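Local coordinates for fumarate lyase (Mesorhizobium sp., PDB 3C8T), which belongs to the fumarate lyase family of mostly helical proteins and is assembled here from four chains, at residues A[102-105]-A[106-110]; A[401-404]-A[405-409]. All coordinates share one frame; numbering follows the deposited sequence.

Interaction 1: A[102-105]-A[106-110]; sequences ATTQ and DIMDT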
ATOM      1  N   ALA A 102      13.195  13.147  32.372  1.00 34.47           N
ATOM      2  CA  ALA A 102      12.314  12.715  31.282  1.00 33.60           C
ATOM      3  C   ALA A 102      12.344  13.621  30.044  1.00 32.94           C
ATOM      4  O   ALA A 102      12.550  14.818  30.160  1.00 32.21           O
ATOM      5  CB  ALA A 102      10.862  12.615  31.798  1.00 33.23           C
ATOM      6  N   THR A 103      12.123  13.029  28.864  1.00 32.18           N
ATOM      7  CA  THR A 103      11.757  13.772  27.675  1.00 30.63           C
ATOM      8  C   THR A 103      10.274  13.459  27.319  1.00 31.01           C
ATOM      9  O   THR A 103       9.666  12.482  27.810  1.00 30.74           O
ATOM     10  CB  THR A 103      12.718  13.508  26.468  1.00 31.27           C
ATOM     11  OG1 THR A 103      12.459  14.466  25.421  1.00 31.20           O
ATOM     12  CG2 THR A 103      12.523  12.093  25.872  1.00 28.94           C
ATOM     13  N   THR A 104       9.698  14.305  26.478  1.00 30.28           N
ATOM     14  CA  THR A 104       8.331  14.157  25.983  1.00 30.43           C
ATOM     15  C   THR A 104       8.009  12.770  25.378  1.00 30.07           C
ATOM     16  O   THR A 104       7.020  12.132  25.786  1.00 30.25           O
ATOM     17  CB  THR A 104       8.012  15.311  25.005  1.00 30.59           C
ATOM     18  OG1 THR A 104       7.982  16.512  25.765  1.00 31.18           O
ATOM     19  CG2 THR A 104       6.653  15.116  24.312  1.00 29.90           C
ATOM     20  N   GLN A 105       8.843  12.290  24.447  1.00 28.99           N
ATOM     21  CA  GLN A 105       8.604  10.939  23.873  1.00 28.89           C
ATOM     22  C   GLN A 105       8.643   9.774  24.882  1.00 29.19           C
ATOM     23  O   GLN A 105       8.017   8.700  24.660  1.00 29.14           O
ATOM     24  CB  GLN A 105       9.551  10.651  22.707  1.00 28.84           C
ATOM     25  CG  GLN A 105       9.013   9.589  21.765  1.00 27.82           C
ATOM     26  CD  GLN A 105      10.007   9.178  20.688  1.00 26.99           C
ATOM     27  OE1 GLN A 105      11.109   9.736  20.592  1.00 26.04           O
ATOM     28  NE2 GLN A 105       9.628   8.192  19.878  1.00 22.56           N
ATOM     29  N   ASP A 106       9.361   9.959  25.985  1.00 29.02           N
ATOM     30  CA  ASP A 106       9.324   8.952  27.052  1.00 29.85           C
ATOM     31  C   ASP A 106       7.903   8.809  27.590  1.00 29.14           C
ATOM     32  O   ASP A 106       7.383   7.718  27.707  1.00 29.43           O
ATOM     33  CB  ASP A 106      10.238   9.329  28.200  1.00 29.33           C
ATOM     34  CG  ASP A 106      11.682   9.254  27.839  1.00 32.56           C
ATOM     35  OD1 ASP A 106      12.047   8.562  26.860  1.00 36.65           O
ATOM     36  OD2 ASP A 106      12.473   9.884  28.562  1.00 32.38           O
ATOM     37  N   ILE A 107       7.285   9.940  27.918  1.00 30.20           N
ATOM     38  CA  ILE A 107       5.965   9.936  28.537  1.00 29.25           C
ATOM     39  C   ILE A 107       4.910   9.492  27.542  1.00 29.10           C
ATOM     40  O   ILE A 107       4.018   8.692  27.904  1.00 29.44           O
ATOM     41  CB  ILE A 107       5.572  11.314  29.144  1.00 29.24           C
ATOM     42  CG1 ILE A 107       6.674  11.875  30.061  1.00 30.68           C
ATOM     43  CG2 ILE A 107       4.250  11.195  29.922  1.00 29.34           C
ATOM     44  CD1 ILE A 107       7.130  10.963  31.232  1.00 28.19           C
ATOM     45  N   MET A 108       5.026   9.990  26.300  1.00 28.46           N
ATOM     46  CA  MET A 108       4.081   9.646  25.207  1.00 28.00           C
ATOM     47  C   MET A 108       4.189   8.192  24.727  1.00 28.58           C
ATOM     48  O   MET A 108       3.159   7.557  24.501  1.00 28.67           O
ATOM     49  CB  MET A 108       4.234  10.615  24.035  1.00 28.49           C
ATOM     50  CG  MET A 108       3.837  12.059  24.375  1.00 28.44           C
ATOM     51  SD  MET A 108       3.926  13.268  22.995  1.00 27.01           S
ATOM     52  CE  MET A 108       2.452  12.721  22.107  1.00 29.99           C
ATOM     53  N   ASP A 109       5.417   7.660  24.621  1.00 28.03           N
ATOM     54  CA  ASP A 109       5.638   6.250  24.291  1.00 28.09           C
ATOM     55  C   ASP A 109       5.112   5.333  25.384  1.00 28.09           C
ATOM     56  O   ASP A 109       4.414   4.341  25.130  1.00 27.92           O
ATOM     57  CB  ASP A 109       7.140   5.967  24.147  1.00 28.30           C
ATOM     58  CG  ASP A 109       7.668   6.154  22.710  1.00 29.83           C
ATOM     59  OD1 ASP A 109       6.899   6.488  21.799  1.00 29.49           O
ATOM     60  OD2 ASP A 109       8.882   5.942  22.498  1.00 31.66           O
ATOM     61  N   THR A 110       5.449   5.674  26.615  1.00 28.43           N
ATOM     62  CA  THR A 110       5.029   4.866  27.768  1.00 27.23           C
ATOM     63  C   THR A 110       3.535   4.890  27.984  1.00 26.95           C
ATOM     64  O   THR A 110       2.940   3.839  28.201  1.00 27.61           O
ATOM     65  CB  THR A 110       5.759   5.279  29.064  1.00 28.00           C
ATOM     66  OG1 THR A 110       7.170   5.063  28.911  1.00 27.51           O
ATOM     67  CG2 THR A 110       5.239   4.423  30.236  1.00 26.14           C
TER

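Interaction 2: A[401-404]-A[405-409]; sequences FEVL and RTMPE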
ATOM      1  N   PHE A 401     -25.717 -40.588 -12.932  1.00 37.19           N
ATOM      2  CA  PHE A 401     -26.155 -41.999 -12.748  1.00 37.90           C
ATOM      3  C   PHE A 401     -26.903 -42.527 -13.988  1.00 38.19           C
ATOM      4  O   PHE A 401     -26.628 -43.650 -14.452  1.00 36.94           O
ATOM      5  CB  PHE A 401     -27.032 -42.236 -11.495  1.00 37.56           C
ATOM      6  CG  PHE A 401     -27.729 -43.597 -11.503  1.00 37.61           C
ATOM      7  CD1 PHE A 401     -27.006 -44.766 -11.277  1.00 37.41           C
ATOM      8  CD2 PHE A 401     -29.103 -43.706 -11.791  1.00 39.89           C
ATOM      9  CE1 PHE A 401     -27.614 -46.030 -11.327  1.00 35.77           C
ATOM     10  CE2 PHE A 401     -29.734 -44.963 -11.840  1.00 38.34           C
ATOM     11  CZ  PHE A 401     -28.988 -46.122 -11.604  1.00 38.58           C
ATOM     12  N   GLU A 402     -27.833 -41.708 -14.499  1.00 38.31           N
ATOM     13  CA  GLU A 402     -28.606 -42.078 -15.678  1.00 39.92           C
ATOM     14  C   GLU A 402     -27.742 -42.250 -16.946  1.00 39.01           C
ATOM     15  O   GLU A 402     -28.118 -42.981 -17.839  1.00 38.30           O
ATOM     16  CB  GLU A 402     -29.771 -41.117 -15.948  1.00 40.21           C
ATOM     17  CG  GLU A 402     -30.823 -40.892 -14.801  1.00 47.04           C
ATOM     18  CD  GLU A 402     -31.544 -42.155 -14.250  1.00 54.59           C
ATOM     19  OE1 GLU A 402     -32.198 -42.021 -13.170  1.00 58.29           O
ATOM     20  OE2 GLU A 402     -31.496 -43.255 -14.869  1.00 57.30           O
ATOM     21  N   VAL A 403     -26.587 -41.599 -17.020  1.00 39.60           N
ATOM     22  CA  VAL A 403     -25.672 -41.841 -18.146  1.00 39.93           C
ATOM     23  C   VAL A 403     -24.865 -43.110 -17.883  1.00 41.07           C
ATOM     24  O   VAL A 403     -24.836 -44.024 -18.731  1.00 42.21           O
ATOM     25  CB  VAL A 403     -24.744 -40.637 -18.417  1.00 40.35           C
ATOM     26  CG1 VAL A 403     -23.754 -40.937 -19.536  1.00 38.90           C
ATOM     27  CG2 VAL A 403     -25.562 -39.389 -18.792  1.00 39.52           C
ATOM     28  N   LEU A 404     -24.264 -43.207 -16.693  1.00 41.70           N
ATOM     29  CA  LEU A 404     -23.325 -44.307 -16.371  1.00 42.49           C
ATOM     30  C   LEU A 404     -23.935 -45.705 -16.388  1.00 42.26           C
ATOM     31  O   LEU A 404     -23.269 -46.684 -16.743  1.00 41.69           O
ATOM     32  CB  LEU A 404     -22.617 -44.074 -15.020  1.00 42.48           C
ATOM     33  CG  LEU A 404     -21.668 -42.876 -14.906  1.00 43.86           C
ATOM     34  CD1 LEU A 404     -21.100 -42.818 -13.489  1.00 41.02           C
ATOM     35  CD2 LEU A 404     -20.556 -42.883 -15.975  1.00 42.85           C
ATOM     36  N   ARG A 405     -25.199 -45.773 -15.996  1.00 42.90           N
ATOM     37  CA  ARG A 405     -25.965 -47.011 -15.936  1.00 43.87           C
ATOM     38  C   ARG A 405     -26.121 -47.683 -17.307  1.00 43.96           C
ATOM     39  O   ARG A 405     -26.347 -48.891 -17.372  1.00 45.28           O
ATOM     40  CB  ARG A 405     -27.363 -46.722 -15.356  1.00 43.72           C
ATOM     41  CG  ARG A 405     -28.401 -46.334 -16.420  1.00 44.98           C
ATOM     42  CD  ARG A 405     -29.766 -46.029 -15.834  1.00 46.17           C
ATOM     43  NE  ARG A 405     -30.387 -47.159 -15.143  1.00 46.70           N
ATOM     44  CZ  ARG A 405     -31.555 -47.090 -14.502  1.00 49.22           C
ATOM     45  NH1 ARG A 405     -32.245 -45.943 -14.470  1.00 47.50           N
ATOM     46  NH2 ARG A 405     -32.039 -48.174 -13.892  1.00 49.79           N
ATOM     47  N   THR A 406     -26.035 -46.907 -18.389  1.00 44.02           N
ATOM     48  CA  THR A 406     -26.219 -47.437 -19.742  1.00 44.08           C
ATOM     49  C   THR A 406     -24.863 -47.799 -20.364  1.00 44.96           C
ATOM     50  O   THR A 406     -24.823 -48.221 -21.521  1.00 45.22           O
ATOM     51  CB  THR A 406     -26.923 -46.423 -20.707  1.00 44.27           C
ATOM     52  OG1 THR A 406     -26.062 -45.319 -21.006  1.00 42.80           O
ATOM     53  CG2 THR A 406     -28.241 -45.908 -20.149  1.00 42.82           C
ATOM     54  N   MET A 407     -23.771 -47.631 -19.591  1.00 44.07           N
ATOM     55  CA  MET A 407     -22.407 -47.749 -20.087  1.00 43.02           C
ATOM     56  C   MET A 407     -21.798 -49.043 -19.523  1.00 44.39           C
ATOM     57  O   MET A 407     -21.263 -49.043 -18.417  1.00 44.36           O
ATOM     58  CB  MET A 407     -21.578 -46.496 -19.679  1.00 43.62           C
ATOM     59  CG  MET A 407     -21.795 -45.216 -20.553  1.00 42.09           C
ATOM     60  SD  MET A 407     -20.946 -43.678 -20.007  1.00 38.32           S
ATOM     61  CE  MET A 407     -19.234 -44.081 -20.331  1.00 38.22           C
ATOM     62  N   PRO A 408     -21.869 -50.165 -20.277  1.00 45.58           N
ATOM     63  CA  PRO A 408     -21.533 -51.459 -19.624  1.00 46.37           C
ATOM     64  C   PRO A 408     -20.103 -51.576 -19.073  1.00 46.97           C
ATOM     65  O   PRO A 408     -19.860 -52.366 -18.153  1.00 47.10           O
ATOM     66  CB  PRO A 408     -21.806 -52.505 -20.736  1.00 46.22           C
ATOM     67  CG  PRO A 408     -22.761 -51.790 -21.698  1.00 46.14           C
ATOM     68  CD  PRO A 408     -22.248 -50.359 -21.696  1.00 45.37           C
ATOM     69  N   GLU A 409     -19.172 -50.803 -19.629  1.00 47.75           N
ATOM     70  CA  GLU A 409     -17.800 -50.786 -19.133  1.00 48.18           C
ATOM     71  C   GLU A 409     -17.692 -50.190 -17.704  1.00 48.36           C
ATOM     72  O   GLU A 409     -16.645 -50.299 -17.066  1.00 48.33           O
ATOM     73  CB  GLU A 409     -16.873 -50.059 -20.132  1.00 48.59           C
ATOM     74  CG  GLU A 409     -17.113 -48.546 -20.337  1.00 50.28           C
ATOM     75  CD  GLU A 409     -18.098 -48.206 -21.473  1.00 55.35           C
ATOM     76  OE1 GLU A 409     -17.809 -47.237 -22.223  1.00 57.91           O
ATOM     77  OE2 GLU A 409     -19.152 -48.885 -21.622  1.00 54.36           O
TER

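Interaction 1: A[102-105]-A[106-110]
Thr103 and Asp106 meet at the N-terminus of helix 104-140 in one half of a capping box: the carboxylate of Asp106, in the first turn, accepts the backbone N-H of the N-cap residue. The bond from Thr103 N to Asp106 OD2 is 3.2 Å long and nearly straight (177°), and its donor stands above the carboxylate plane. Thr103 completes no reciprocal bond, for its hydroxyl is turned anti to the backbone N (chi1 -169°). Its methyl CG2 faces the acid instead, 3.5 Å from Asp106 OD2, and the two side chains run almost perpendicular. His225, Ser191 and Gly192 also bond to this carboxylate, which is therefore held by several donors in a buried setting. From the first turn, Gln105 reaches toward Asp109, a turn further along; amide and carboxylate planes are inclined at 64°, and each group is engaged elsewhere: the amide by Arg313 and the carbonyl of His225, the acid by a salt bridge to Arg228. Thr104 and Met108 instead run alongside, pointing the same way, with Thr104 CG2 3.5 Å from Met108 SD. Just before the N-cap, Ala102 CB lies 4.1 Å from the terminal methyl CD1 of Ile107.

Interaction 2: A[401-404]-A[405-409]
Val403 and Met407 form the close-packed side of this turn, where helix 400-404 ends. Their side chains lie alongside each other and point the same way, with Val403 CG1 4.0 Å from Met407 SD; CD2 of Leu404 approaches the same sulfur at 4.1 Å. Helix 379-395 packs on Val403 and Met407, and so buries this apolar patch. Polar atoms bind the end of the helix. Val403 O takes two bonds from Thr406, one from the backbone N above the carbonyl plane and one of 2.9 Å from Thr406 OG1 within that plane.

The other side, toward solvent, is more open and is charged. Glu402, bent at chi2 (-57°), runs alongside Arg405, pointing the same way, and presents the syn lone pair of OE2 to Arg405 NH1 at 2.8 Å, close to the guanidinium plane. Arg405 bends at chi3 (-62°), and Phe401 CE2 sits over one face of the guanidinium, toward its rim, with 3.8 Å separating Phe401 CE2 from Arg405 NH1, while Arg405 CB lies over a face of the ring. The planes meet at 42°, too steep for a parallel stack. Glu416 holds Arg405 NE in a second salt bridge, while Phe401 is buried against helix 416-422. Met407 N bonds to Leu404 O at 3.0 Å, closing a type I beta turn that joins two short helices, with Pro408 opening helix 408-414.

Both contacts are local and sit at helix ends, but they lie on opposite sides of the chain's centre, with their own centres about 78 Å apart and no touch between them. Interaction 1 starts the long helix 104-140 in buried surroundings, where loops, three other helices and Tyr8 of the second subunit close in and its carboxylates are matched by outside donors. Interaction 2 joins the short helices 400-404 and 408-414 in the C-terminal part of the chain, with one apolar side buried and a salt bridge toward solvent on the other; no other chain of the assembly reaches it. A side-chain acceptor serves the backbone in the first, a side-chain hydroxyl donor in the second.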